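Side-chain contacts in envelope glycoprotein (Bourbon virus, PDB 5ZKX), which probably mediates entry of the virus by fusing its envelope with a host membrane, as a trimeric class III fusion glycoprotein of the gp64 family: residues R126-H131 and T136-W141; P95-A100 and S105-V110; A120-K125 and K431-D436; Y55-N58 and L62-N65; G47-W52 and K79-T84. One frame throughout, in Å; residues are numbered along the deposited sequence.

Interaction 1: residues R126-H131 and T136-W141; sequences RSNNNH and TCNLSW
The R126 guanidinium is met at its edge and in its plane by N138 OD1, while the H131 ring turns an edge toward T136 OG1 and carries N130 CG over one face. R126 NE reaches N138 OD1 at 3.2 Å, a weak and bent bond; the guanidinium is held mainly by V97 O and E96. N138 uses its other end better: ND2 donates to N128 OD1 at 2.7 Å, nearly straight at 173°. The acceptor lies in the N138 amide plane, although the two amides are turned 75° apart. N128 CG sits between its own backbone N and carbonyl carbon (chi1 68°), which brings OD1 to N138 and lets N128 ND2 donate to N130 OD1 at 2.7 Å. This relay of amides stands in for regular strand pairing. A water joins N129 OD1, T136 OG1 and H131 N at the far end, while N129 ND2 bonds Y57 O; there H131 stacks on W101 and bonds D99 through NE2. Strand 134-148 runs here within its antiparallel sheet, bonded through its backbone to strands 44-58 and 97-98, while short strand 126-127 pairs in parallel with 442-443.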
# COMPACT_ATOMS: atom_id res chain seq x y z
N ARG A 126 -10.13 18.53 38.33
CA ARG A 126 -9.79 19.26 39.55
C ARG A 126 -10.69 18.85 40.70
O ARG A 126 -11.88 18.58 40.51
CB ARG A 126 -9.87 20.77 39.34
CG ARG A 126 -11.24 21.25 38.92
CD ARG A 126 -11.40 22.74 39.13
NE ARG A 126 -12.76 23.14 38.80
CZ ARG A 126 -13.16 23.49 37.58
NH1 ARG A 126 -12.30 23.50 36.57
NH2 ARG A 126 -14.42 23.84 37.37
N SER A 127 -10.11 18.80 41.90
CA SER A 127 -10.82 18.40 43.10
C SER A 127 -10.17 19.05 44.30
O SER A 127 -8.97 19.36 44.28
CB SER A 127 -10.83 16.87 43.26
OG SER A 127 -11.28 16.49 44.55
N ASN A 128 -10.96 19.27 45.35
CA ASN A 128 -10.44 19.79 46.61
C ASN A 128 -11.46 19.53 47.70
O ASN A 128 -12.67 19.61 47.46
CB ASN A 128 -10.10 21.28 46.51
CG ASN A 128 -11.32 22.15 46.35
OD1 ASN A 128 -11.96 22.15 45.30
ND2 ASN A 128 -11.64 22.91 47.39
N ASN A 129 -10.97 19.22 48.90
CA ASN A 129 -11.81 18.86 50.04
C ASN A 129 -11.32 19.58 51.30
O ASN A 129 -11.13 18.98 52.35
CB ASN A 129 -11.83 17.35 50.23
CG ASN A 129 -12.94 16.89 51.15
OD1 ASN A 129 -14.00 17.51 51.22
ND2 ASN A 129 -12.70 15.79 51.85
N ASN A 130 -11.10 20.89 51.19
CA ASN A 130 -10.42 21.66 52.23
C ASN A 130 -11.36 22.60 52.98
O ASN A 130 -10.93 23.64 53.49
CB ASN A 130 -9.27 22.46 51.62
CG ASN A 130 -9.75 23.48 50.62
OD1 ASN A 130 -10.69 23.23 49.87
ND2 ASN A 130 -9.11 24.64 50.60
N HIS A 131 -12.64 22.25 53.07
CA HIS A 131 -13.62 23.05 53.82
C HIS A 131 -14.23 22.15 54.88
O HIS A 131 -15.09 21.32 54.58
CB HIS A 131 -14.67 23.64 52.88
CG HIS A 131 -14.12 24.63 51.91
ND1 HIS A 131 -13.70 25.89 52.29
CD2 HIS A 131 -13.88 24.54 50.58
CE1 HIS A 131 -13.25 26.54 51.23
NE2 HIS A 131 -13.35 25.74 50.18
N THR A 136 -17.78 20.17 49.17
CA THR A 136 -17.13 20.94 48.12
C THR A 136 -17.51 20.35 46.77
O THR A 136 -17.64 19.13 46.63
CB THR A 136 -15.60 20.94 48.28
OG1 THR A 136 -15.26 21.31 49.62
CG2 THR A 136 -14.96 21.94 47.32
N CYS A 137 -17.70 21.22 45.78
CA CYS A 137 -18.12 20.79 44.46
C CYS A 137 -17.14 21.31 43.41
O CYS A 137 -16.76 22.48 43.44
CB CYS A 137 -19.54 21.25 44.13
SG CYS A 137 -20.12 20.75 42.48
N ASN A 138 -16.74 20.42 42.51
CA ASN A 138 -16.00 20.78 41.31
C ASN A 138 -16.68 20.12 40.12
O ASN A 138 -17.04 18.94 40.17
CB ASN A 138 -14.54 20.33 41.38
CG ASN A 138 -13.69 21.23 42.25
OD1 ASN A 138 -13.27 22.31 41.83
ND2 ASN A 138 -13.44 20.80 43.48
N LEU A 139 -16.85 20.89 39.04
CA LEU A 139 -17.54 20.41 37.84
C LEU A 139 -16.86 21.02 36.62
O LEU A 139 -16.74 22.24 36.52
CB LEU A 139 -19.02 20.79 37.89
CG LEU A 139 -19.96 20.15 36.87
CD1 LEU A 139 -20.07 18.66 37.11
CD2 LEU A 139 -21.33 20.81 36.92
N SER A 140 -16.41 20.16 35.70
CA SER A 140 -15.74 20.58 34.48
C SER A 140 -16.32 19.82 33.29
O SER A 140 -16.53 18.60 33.37
CB SER A 140 -14.23 20.35 34.57
OG SER A 140 -13.53 21.14 33.62
N TRP A 141 -16.55 20.52 32.19
CA TRP A 141 -17.24 19.97 31.03
C TRP A 141 -16.30 19.85 29.84
O TRP A 141 -15.31 20.57 29.72
CB TRP A 141 -18.44 20.83 30.64
CG TRP A 141 -19.57 20.76 31.61
CD1 TRP A 141 -19.68 21.45 32.79
CD2 TRP A 141 -20.75 19.96 31.50
NE1 TRP A 141 -20.86 21.12 33.42
CE2 TRP A 141 -21.54 20.21 32.65
CE3 TRP A 141 -21.23 19.06 30.55
CZ2 TRP A 141 -22.76 19.59 32.86
CZ3 TRP A 141 -22.45 18.44 30.77
CH2 TRP A 141 -23.20 18.71 31.91
O HOH W 1 -14.13 18.78 44.73
O HOH W 2 -14.82 20.08 51.95

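Interaction 2: residues P95-A100 and S105-V110; sequences PEVQDA and SSICFV
V97 and I107 are brought together by two similar first torsions, each with CG1 anti to its own backbone N (chi1 173° in V97, -163° in I107). In I107 this leaves the CG2 methyl wedged between backbone N and carbonyl carbon, and it is this short branch that does most of the touching. I107 CG2 lies 3.4 Å from V97 CG1, tighter than usual for two carbons, while I107 CG1 comes within 3.6 Å of V97 CG2. The branched side chains therefore interlock, each using both of its gamma carbons, and run past one another in opposite directions. I107 CG2 also meets A100 CB, at 4.0 Å.

That V97 and A100 can serve the same isoleucine depends on D99, whose left-handed backbone conformation turns the chain through a corner between them. Nearby the carbonyl oxygen A100 O touches the side-chain carbon S105 CB at 3.4 Å; the S105 hydroxyl itself is bonded to S102 O. The 3-10 turn is held by C108 N donating to S105 O, and it presents I107 to V97 and A100. The example illustrates how a few aliphatic carbons can seat a 3-10 turn against a strand.

Strand 134-148 lies beneath: V97 and A100 pair with L139 and C137 through their backbones, I107 rests on C137, and the disulfide from C108 to C137 ties the turn covalently to that strand. C108 also touches Y55 of strand 44-58.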
# COMPACT_ATOMS: atom_id res chain seq x y z
N PRO A 95 -22.41 24.36 33.47
CA PRO A 95 -21.48 25.37 33.98
C PRO A 95 -20.18 24.79 34.53
O PRO A 95 -20.11 23.65 35.00
CB PRO A 95 -22.29 26.02 35.10
CG PRO A 95 -23.11 24.89 35.64
CD PRO A 95 -23.44 24.01 34.46
N GLU A 96 -19.14 25.62 34.48
CA GLU A 96 -17.85 25.29 35.07
C GLU A 96 -17.88 25.68 36.54
O GLU A 96 -17.92 26.87 36.87
CB GLU A 96 -16.72 26.01 34.33
CG GLU A 96 -15.33 25.58 34.75
CD GLU A 96 -14.77 24.47 33.89
OE1 GLU A 96 -15.22 24.33 32.73
OE2 GLU A 96 -13.87 23.73 34.36
N VAL A 97 -17.87 24.69 37.42
CA VAL A 97 -17.97 24.89 38.86
C VAL A 97 -16.61 24.60 39.48
O VAL A 97 -16.05 23.51 39.28
CB VAL A 97 -19.05 23.99 39.48
CG1 VAL A 97 -18.99 24.11 40.99
CG2 VAL A 97 -20.42 24.35 38.93
N GLN A 98 -16.09 25.56 40.24
CA GLN A 98 -14.79 25.39 40.88
C GLN A 98 -14.84 25.94 42.29
O GLN A 98 -15.20 27.10 42.50
CB GLN A 98 -13.69 26.11 40.09
CG GLN A 98 -12.35 26.08 40.79
CD GLN A 98 -11.25 26.71 39.97
OE1 GLN A 98 -11.51 27.42 39.00
NE2 GLN A 98 -10.01 26.45 40.35
N ASP A 99 -14.46 25.09 43.26
CA ASP A 99 -14.37 25.48 44.66
C ASP A 99 -15.71 26.02 45.18
O ASP A 99 -15.76 27.00 45.92
CB ASP A 99 -13.26 26.51 44.89
CG ASP A 99 -12.76 26.52 46.33
OD1 ASP A 99 -11.74 27.17 46.60
OD2 ASP A 99 -13.40 25.86 47.18
N ALA A 100 -16.80 25.37 44.78
CA ALA A 100 -18.12 25.69 45.31
C ALA A 100 -18.34 24.84 46.55
O ALA A 100 -18.49 23.61 46.46
CB ALA A 100 -19.20 25.44 44.27
N SER A 105 -22.13 24.23 47.01
CA SER A 105 -21.83 22.85 46.64
C SER A 105 -23.07 22.09 46.18
O SER A 105 -22.93 21.02 45.57
CB SER A 105 -21.19 22.11 47.82
OG SER A 105 -22.17 21.77 48.79
N SER A 106 -24.26 22.61 46.46
CA SER A 106 -25.48 22.02 45.91
C SER A 106 -25.51 22.09 44.39
O SER A 106 -26.32 21.40 43.77
CB SER A 106 -26.72 22.71 46.48
OG SER A 106 -26.96 23.95 45.83
N ILE A 107 -24.65 22.91 43.79
CA ILE A 107 -24.54 22.99 42.34
C ILE A 107 -24.13 21.68 41.69
O ILE A 107 -24.31 21.53 40.48
CB ILE A 107 -23.51 24.09 42.00
CG1 ILE A 107 -23.59 24.57 40.55
CG2 ILE A 107 -22.11 23.57 42.20
CD1 ILE A 107 -24.93 25.11 40.16
N CYS A 108 -23.64 20.70 42.47
CA CYS A 108 -23.17 19.44 41.90
C CYS A 108 -24.30 18.56 41.39
O CYS A 108 -24.02 17.59 40.68
CB CYS A 108 -22.34 18.66 42.92
SG CYS A 108 -20.54 18.96 42.84
N PHE A 109 -25.56 18.86 41.73
CA PHE A 109 -26.73 18.11 41.24
C PHE A 109 -27.83 19.14 41.02
O PHE A 109 -28.58 19.47 41.94
CB PHE A 109 -27.16 17.02 42.22
CG PHE A 109 -26.03 16.18 42.74
CD1 PHE A 109 -25.64 15.03 42.07
CD2 PHE A 109 -25.35 16.53 43.89
CE1 PHE A 109 -24.60 14.25 42.54
CE2 PHE A 109 -24.31 15.75 44.37
CZ PHE A 109 -23.93 14.61 43.69
N VAL A 110 -27.93 19.65 39.79
CA VAL A 110 -28.87 20.72 39.48
C VAL A 110 -29.76 20.41 38.28
O VAL A 110 -30.88 20.95 38.21
CB VAL A 110 -28.10 22.04 39.25
CG1 VAL A 110 -28.81 23.00 38.30
CG2 VAL A 110 -27.85 22.73 40.59

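Interaction 3: residues A120-K125 and K431-D436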
# COMPACT_ATOMS: atom_id res chain seq x y z
N ALA A 120 -14.84 24.66 21.17
CA ALA A 120 -14.22 23.43 21.64
C ALA A 120 -13.89 23.61 23.11
O ALA A 120 -13.52 24.71 23.54
CB ALA A 120 -12.96 23.09 20.84
N LYS A 121 -14.04 22.54 23.89
CA LYS A 121 -13.93 22.64 25.34
C LYS A 121 -13.43 21.32 25.91
O LYS A 121 -14.07 20.29 25.71
CB LYS A 121 -15.28 23.01 25.96
CG LYS A 121 -15.31 22.99 27.48
CD LYS A 121 -14.45 24.09 28.07
CE LYS A 121 -14.50 24.08 29.58
NZ LYS A 121 -14.04 22.78 30.14
N GLU A 122 -12.30 21.36 26.61
CA GLU A 122 -11.77 20.21 27.32
C GLU A 122 -11.95 20.42 28.81
O GLU A 122 -11.81 21.54 29.31
CB GLU A 122 -10.29 19.99 26.99
CG GLU A 122 -9.75 18.65 27.47
CD GLU A 122 -10.61 17.49 27.01
OE1 GLU A 122 -10.72 17.28 25.78
OE2 GLU A 122 -11.18 16.79 27.86
N LEU A 123 -12.25 19.34 29.53
CA LEU A 123 -12.49 19.45 30.96
C LEU A 123 -11.17 19.46 31.72
O LEU A 123 -10.13 19.02 31.22
CB LEU A 123 -13.39 18.31 31.45
CG LEU A 123 -12.90 16.86 31.45
CD1 LEU A 123 -12.15 16.51 32.72
CD2 LEU A 123 -14.08 15.93 31.28
N GLU A 124 -11.23 19.97 32.95
CA GLU A 124 -10.11 19.92 33.87
C GLU A 124 -10.47 19.00 35.03
O GLU A 124 -11.55 19.12 35.62
CB GLU A 124 -9.74 21.31 34.39
CG GLU A 124 -8.50 21.31 35.27
CD GLU A 124 -8.03 22.71 35.61
OE1 GLU A 124 -6.82 22.99 35.48
OE2 GLU A 124 -8.87 23.54 36.03
N LYS A 125 -9.55 18.09 35.36
CA LYS A 125 -9.77 17.10 36.41
C LYS A 125 -9.29 17.69 37.74
O LYS A 125 -8.20 17.40 38.23
CB LYS A 125 -9.06 15.80 36.07
CG LYS A 125 -9.29 14.67 37.06
CD LYS A 125 -8.20 13.63 36.93
CE LYS A 125 -8.44 12.45 37.84
NZ LYS A 125 -7.33 11.46 37.74
N LYS A 431 -10.87 11.04 22.27
CA LYS A 431 -10.59 10.07 23.32
C LYS A 431 -9.17 10.21 23.84
O LYS A 431 -8.92 10.07 25.04
CB LYS A 431 -10.84 8.66 22.81
CG LYS A 431 -12.27 8.39 22.40
CD LYS A 431 -12.49 6.92 22.06
CE LYS A 431 -13.94 6.65 21.72
NZ LYS A 431 -14.15 5.28 21.15
N GLN A 432 -8.22 10.48 22.94
CA GLN A 432 -6.84 10.68 23.36
C GLN A 432 -6.71 11.94 24.21
O GLN A 432 -5.91 11.98 25.15
CB GLN A 432 -5.93 10.75 22.13
CG GLN A 432 -4.45 10.86 22.46
CD GLN A 432 -3.95 9.71 23.31
OE1 GLN A 432 -3.33 9.92 24.35
NE2 GLN A 432 -4.22 8.49 22.87
N ALA A 433 -7.49 12.97 23.89
CA ALA A 433 -7.46 14.19 24.69
C ALA A 433 -8.01 13.94 26.09
O ALA A 433 -7.50 14.50 27.07
CB ALA A 433 -8.26 15.29 23.99
N LEU A 434 -9.04 13.10 26.20
CA LEU A 434 -9.56 12.75 27.52
C LEU A 434 -8.50 12.02 28.35
O LEU A 434 -8.34 12.30 29.54
CB LEU A 434 -10.81 11.88 27.38
CG LEU A 434 -11.44 11.42 28.69
CD1 LEU A 434 -11.98 12.60 29.47
CD2 LEU A 434 -12.54 10.40 28.43
N LEU A 435 -7.77 11.09 27.73
CA LEU A 435 -6.66 10.46 28.42
C LEU A 435 -5.62 11.49 28.84
O LEU A 435 -5.11 11.45 29.97
CB LEU A 435 -6.01 9.41 27.52
CG LEU A 435 -6.75 8.08 27.34
CD1 LEU A 435 -6.00 7.19 26.38
CD2 LEU A 435 -6.96 7.38 28.68
N ASP A 436 -5.31 12.44 27.96
CA ASP A 436 -4.27 13.42 28.26
C ASP A 436 -4.67 14.33 29.42
O ASP A 436 -3.82 14.72 30.22
CB ASP A 436 -3.95 14.25 27.02
CG ASP A 436 -3.03 13.54 26.05
OD1 ASP A 436 -2.69 12.36 26.30
OD2 ASP A 436 -2.65 14.15 25.03
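E122 and A433 meet end to side: the carboxylate oxygen OE1 of E122 comes to 3.6 Å from the CB methyl of A433 on the flank of helix 422-437. The glutamate leaves its backbone with CG anti to N (chi1 -168°) and then bends at its second torsion (chi2 52°), so that the carboxylate curls back over its own chain. That curl also places OE2 where L123 N can donate to it, in a weak bond of 3.2 Å, and where R142 forms a salt bridge with it.

Next to this polar end the two leucines approach one another through single methyl groups, L123 CD2 standing 4.3 Å from L434 CD1. The touch is light, and R142 of strand 134-148 lies against both leucines, filling out the same small cluster. On the opposite side of the loop from the helix, K121 NZ donates to E122 O at 2.7 Å from above the carbonyl plane and also binds W141 O. L123 O is bonded to T437 OG1 on the helix, a direct polar tie a little beyond the contact. Farther round the helix, L435 packs on Q432 of one neighbouring subunit and Q432 on L435 of the other.

Chemically, the junction is a case of loose association. The charge of E122 is answered by R142 of the sheet and not by the helix, which it touches chiefly at the A433 methyl; the helix in turn meets the loop through small apolar groups, supplemented by the T437 bond.

Interaction 4: residues Y55-N58 and L62-N65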
# COMPACT_ATOMS: atom_id res chain seq x y z
N TYR A 55 -17.51 15.63 44.06
CA TYR A 55 -18.31 16.04 45.21
C TYR A 55 -17.66 15.47 46.46
O TYR A 55 -17.74 14.26 46.72
CB TYR A 55 -19.75 15.54 45.05
CG TYR A 55 -20.73 16.11 46.04
CD1 TYR A 55 -21.09 17.45 45.99
CD2 TYR A 55 -21.31 15.32 47.02
CE1 TYR A 55 -21.99 17.99 46.88
CE2 TYR A 55 -22.22 15.84 47.92
CZ TYR A 55 -22.55 17.18 47.85
OH TYR A 55 -23.46 17.71 48.74
N CYS A 56 -17.02 16.33 47.24
CA CYS A 56 -16.29 15.92 48.42
C CYS A 56 -16.95 16.46 49.68
O CYS A 56 -17.67 17.47 49.65
CB CYS A 56 -14.83 16.38 48.35
SG CYS A 56 -13.97 15.89 46.85
N TYR A 57 -16.70 15.78 50.80
CA TYR A 57 -17.11 16.23 52.12
C TYR A 57 -15.93 16.12 53.07
O TYR A 57 -15.24 15.10 53.09
CB TYR A 57 -18.30 15.42 52.66
CG TYR A 57 -18.75 15.89 54.03
CD1 TYR A 57 -19.37 17.12 54.20
CD2 TYR A 57 -18.54 15.11 55.16
CE1 TYR A 57 -19.78 17.56 55.44
CE2 TYR A 57 -18.95 15.54 56.42
CZ TYR A 57 -19.57 16.76 56.55
OH TYR A 57 -19.98 17.19 57.79
N ASN A 58 -15.69 17.17 53.85
CA ASN A 58 -14.63 17.19 54.84
C ASN A 58 -15.27 17.32 56.21
O ASN A 58 -15.65 18.42 56.63
CB ASN A 58 -13.65 18.33 54.58
CG ASN A 58 -12.52 18.37 55.59
OD1 ASN A 58 -12.35 17.43 56.37
ND2 ASN A 58 -11.76 19.45 55.58
N LEU A 62 -12.63 11.28 61.57
CA LEU A 62 -13.54 10.44 62.34
C LEU A 62 -14.84 10.17 61.59
O LEU A 62 -15.43 9.10 61.76
CB LEU A 62 -13.84 11.08 63.70
CG LEU A 62 -12.69 11.13 64.71
CD1 LEU A 62 -13.03 12.07 65.86
CD2 LEU A 62 -12.37 9.75 65.24
N ASP A 63 -15.28 11.12 60.77
CA ASP A 63 -16.54 10.95 60.06
C ASP A 63 -16.37 9.95 58.92
O ASP A 63 -15.45 10.06 58.11
CB ASP A 63 -17.03 12.29 59.52
CG ASP A 63 -18.48 12.25 59.10
OD1 ASP A 63 -19.09 11.17 59.18
OD2 ASP A 63 -19.02 13.30 58.70
N GLY A 64 -17.27 8.96 58.87
CA GLY A 64 -17.24 8.00 57.78
C GLY A 64 -17.57 8.60 56.43
O GLY A 64 -17.18 8.03 55.40
N ASN A 65 -18.28 9.72 56.40
CA ASN A 65 -18.64 10.39 55.16
C ASN A 65 -17.55 11.31 54.64
O ASN A 65 -17.77 12.01 53.65
CB ASN A 65 -19.94 11.18 55.35
CG ASN A 65 -21.08 10.31 55.84
OD1 ASN A 65 -21.05 9.09 55.68
ND2 ASN A 65 -22.09 10.94 56.43
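Y57 is approached along one edge of its ring by two oxygens of the loop. D63 OD2 lies 3.2 Å from Y57 CE2, and N65 O lies 3.5 Å from Y57 CD2, both near the plane of the ring. Such placement sets the oxygens against the slightly positive C-H rim. The carboxylate of D63 stands almost perpendicular to the ring, with 89° between their planes. N65 O also approaches Y57 CB at 3.6 Å, so this one carbonyl oxygen touches the tyrosine both at its root and at its rim. N65 CB skirts Y57 CD2 more distantly, at 4.2 Å.

The tyrosine reaches this place because its CG is anti to the backbone N (chi1 -179°), which carries the ring out from strand 44-58 so that its edge meets the loop. One shell outward, D63 is steadied by its other oxygen: OD1 accepts a weak but straight bond of 3.2 Å from N65 N, two residues on, which makes an Asx turn. D63 O in addition is bonded to T66 OG1. The Y57 ring meets H135 as well, and the backbone beneath is pinned by the C56 to C68 disulfide. G64 O takes a bond from N130 ND2 of a neighbouring subunit.

The whole is the end of a beta-hairpin, strands 44-58 and 67-74 pairing antiparallel, with an Asx turn shaping the connecting loop. Its position at the far tip of an elongated sheet domain is consistent with a fusion loop of class III glycoproteins.

Interaction 5: residues G47-W52 and K79-T84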
# COMPACT_ATOMS: atom_id res chain seq x y z
N GLY A 47 -20.83 14.36 17.65
CA GLY A 47 -20.73 15.24 18.80
C GLY A 47 -20.54 14.44 20.07
O GLY A 47 -21.19 13.42 20.28
N TYR A 48 -19.62 14.91 20.91
CA TYR A 48 -19.40 14.29 22.20
C TYR A 48 -19.57 15.33 23.30
O TYR A 48 -19.43 16.53 23.08
CB TYR A 48 -18.01 13.64 22.29
CG TYR A 48 -16.84 14.59 22.30
CD1 TYR A 48 -16.32 15.09 23.48
CD2 TYR A 48 -16.23 14.97 21.11
CE1 TYR A 48 -15.25 15.94 23.49
CE2 TYR A 48 -15.14 15.83 21.11
CZ TYR A 48 -14.66 16.31 22.30
OH TYR A 48 -13.58 17.16 22.31
N ARG A 49 -19.89 14.84 24.50
CA ARG A 49 -20.03 15.69 25.67
C ARG A 49 -19.92 14.83 26.91
O ARG A 49 -20.47 13.72 26.96
CB ARG A 49 -21.36 16.45 25.66
CG ARG A 49 -21.61 17.24 26.94
CD ARG A 49 -22.86 18.09 26.83
NE ARG A 49 -24.06 17.29 26.58
CZ ARG A 49 -25.20 17.79 26.13
NH1 ARG A 49 -25.29 19.09 25.89
NH2 ARG A 49 -26.24 17.00 25.92
N ALA A 50 -19.21 15.34 27.91
CA ALA A 50 -19.11 14.68 29.20
C ALA A 50 -18.79 15.74 30.25
O ALA A 50 -18.46 16.88 29.93
CB ALA A 50 -18.05 13.57 29.20
N TYR A 51 -18.89 15.34 31.51
CA TYR A 51 -18.51 16.22 32.60
C TYR A 51 -17.79 15.43 33.69
O TYR A 51 -18.15 14.29 33.99
CB TYR A 51 -19.73 16.97 33.18
CG TYR A 51 -20.78 16.11 33.87
CD1 TYR A 51 -20.65 15.77 35.21
CD2 TYR A 51 -21.92 15.70 33.20
CE1 TYR A 51 -21.60 15.00 35.85
CE2 TYR A 51 -22.88 14.93 33.83
CZ TYR A 51 -22.72 14.59 35.16
OH TYR A 51 -23.67 13.83 35.80
N TRP A 52 -16.77 16.06 34.26
CA TRP A 52 -16.09 15.53 35.43
C TRP A 52 -16.69 16.18 36.68
O TRP A 52 -16.77 17.40 36.76
CB TRP A 52 -14.59 15.82 35.34
CG TRP A 52 -13.88 15.71 36.64
CD1 TRP A 52 -13.55 16.73 37.49
CD2 TRP A 52 -13.40 14.51 37.26
NE1 TRP A 52 -12.89 16.23 38.59
CE2 TRP A 52 -12.79 14.87 38.47
CE3 TRP A 52 -13.43 13.16 36.90
CZ2 TRP A 52 -12.22 13.94 39.33
CZ3 TRP A 52 -12.86 12.23 37.75
CH2 TRP A 52 -12.26 12.62 38.95
N LYS A 79 -30.66 14.11 19.44
CA LYS A 79 -30.68 14.28 17.99
C LYS A 79 -30.77 15.75 17.60
O LYS A 79 -29.96 16.25 16.82
CB LYS A 79 -31.84 13.49 17.39
CG LYS A 79 -31.70 13.18 15.91
CD LYS A 79 -32.90 12.40 15.40
CE LYS A 79 -32.76 12.02 13.94
NZ LYS A 79 -33.86 11.12 13.49
N ASP A 80 -31.76 16.46 18.16
CA ASP A 80 -31.92 17.88 17.83
C ASP A 80 -30.77 18.71 18.36
O ASP A 80 -30.38 19.70 17.72
CB ASP A 80 -33.25 18.39 18.39
CG ASP A 80 -34.41 17.46 18.09
OD1 ASP A 80 -34.41 16.84 17.00
OD2 ASP A 80 -35.31 17.34 18.94
N GLU A 81 -30.21 18.35 19.51
CA GLU A 81 -29.02 19.03 20.02
C GLU A 81 -27.86 18.89 19.04
O GLU A 81 -27.22 19.88 18.68
CB GLU A 81 -28.64 18.45 21.38
CG GLU A 81 -29.06 19.29 22.56
CD GLU A 81 -28.53 18.74 23.87
OE1 GLU A 81 -28.88 17.59 24.22
OE2 GLU A 81 -27.76 19.46 24.54
N LEU A 82 -27.59 17.66 18.60
CA LEU A 82 -26.49 17.44 17.67
C LEU A 82 -26.73 18.16 16.34
O LEU A 82 -25.78 18.62 15.71
CB LEU A 82 -26.31 15.94 17.44
CG LEU A 82 -25.11 15.50 16.62
CD1 LEU A 82 -23.85 16.18 17.14
CD2 LEU A 82 -24.97 13.99 16.67
N LYS A 83 -27.99 18.28 15.93
CA LYS A 83 -28.30 19.00 14.69
C LYS A 83 -27.94 20.47 14.81
O LYS A 83 -27.34 21.05 13.89
CB LYS A 83 -29.79 18.84 14.35
CG LYS A 83 -30.16 17.46 13.88
CD LYS A 83 -31.67 17.27 13.83
CE LYS A 83 -32.02 15.86 13.41
NZ LYS A 83 -32.82 15.85 12.15
N THR A 84 -28.32 21.11 15.92
CA THR A 84 -27.98 22.52 16.10
C THR A 84 -26.50 22.71 16.41
O THR A 84 -25.96 23.79 16.15
CB THR A 84 -28.84 23.15 17.19
OG1 THR A 84 -28.78 24.58 17.08
CG2 THR A 84 -28.37 22.75 18.57
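R49 and E81 form an end-on salt bridge in which NH1 and NH2 of the arginine each find a carboxylate oxygen. NH1 donates to OE2 at 2.8 Å with an angle of 155°, and NH2 donates to OE1 at 3.2 Å; a third, weaker bond runs from NH2 to OE2, also 3.2 Å. Both oxygens are met on their syn side, and OE2 lies at the guanidinium edge, in its plane. The fit is nevertheless not flat, since guanidinium and carboxylate planes are turned 41° apart.

The arginine has more to give. NE is taken by K75 O, its strongest polar partner, and NH1 serves Y92 O in addition to E81. These carbonyls also hold the guanidinium and help to fix its rotation, aided by a chain that runs extended from the backbone and bends only at its third torsion (chi3 59°). On the acceptor side, E81 OE1 has a further partner just outside its segment, and E81 N is bonded to T78 OG1 immediately ahead of the helix.

Beside the bridge, L82 lays its CD1 methyl against the backbone of G47, 3.6 Å from the G47 N. Its remaining surroundings include S189 and L191 of strand 188-192, so the first turn of helix 79-88 rests on the sheet through leucine as well as through charge.

Chemically, the charge of a buried arginine is probably balanced largely by one glutamate, while two backbone carbonyls tether it. Because E81 lies in the first turn of its helix, the helix end would probably favour its negative charge further.

All five contacts gather in one elongated sheet domain, on the same side of the chain's centre. Strand 44-58 carries interactions 4 and 5, whose centres are about 33 Å apart, and its neighbour 134-148 carries interaction 1. Along the sequence, interaction 5 encloses interaction 4; interaction 2 follows, and interaction 3 then closes a long loop around interaction 1. Interactions 1 and 2 are the nearest pair, with centres about 8 Å apart and a disulfide between them. Interaction 3, about 15 Å from interaction 5 between centres, brings in a helix from late in the chain. Distant sequence is thereby fastened to one sheet, and neighbouring subunits join in around interactions 1, 3, 4 and 5 of the postfusion trimer.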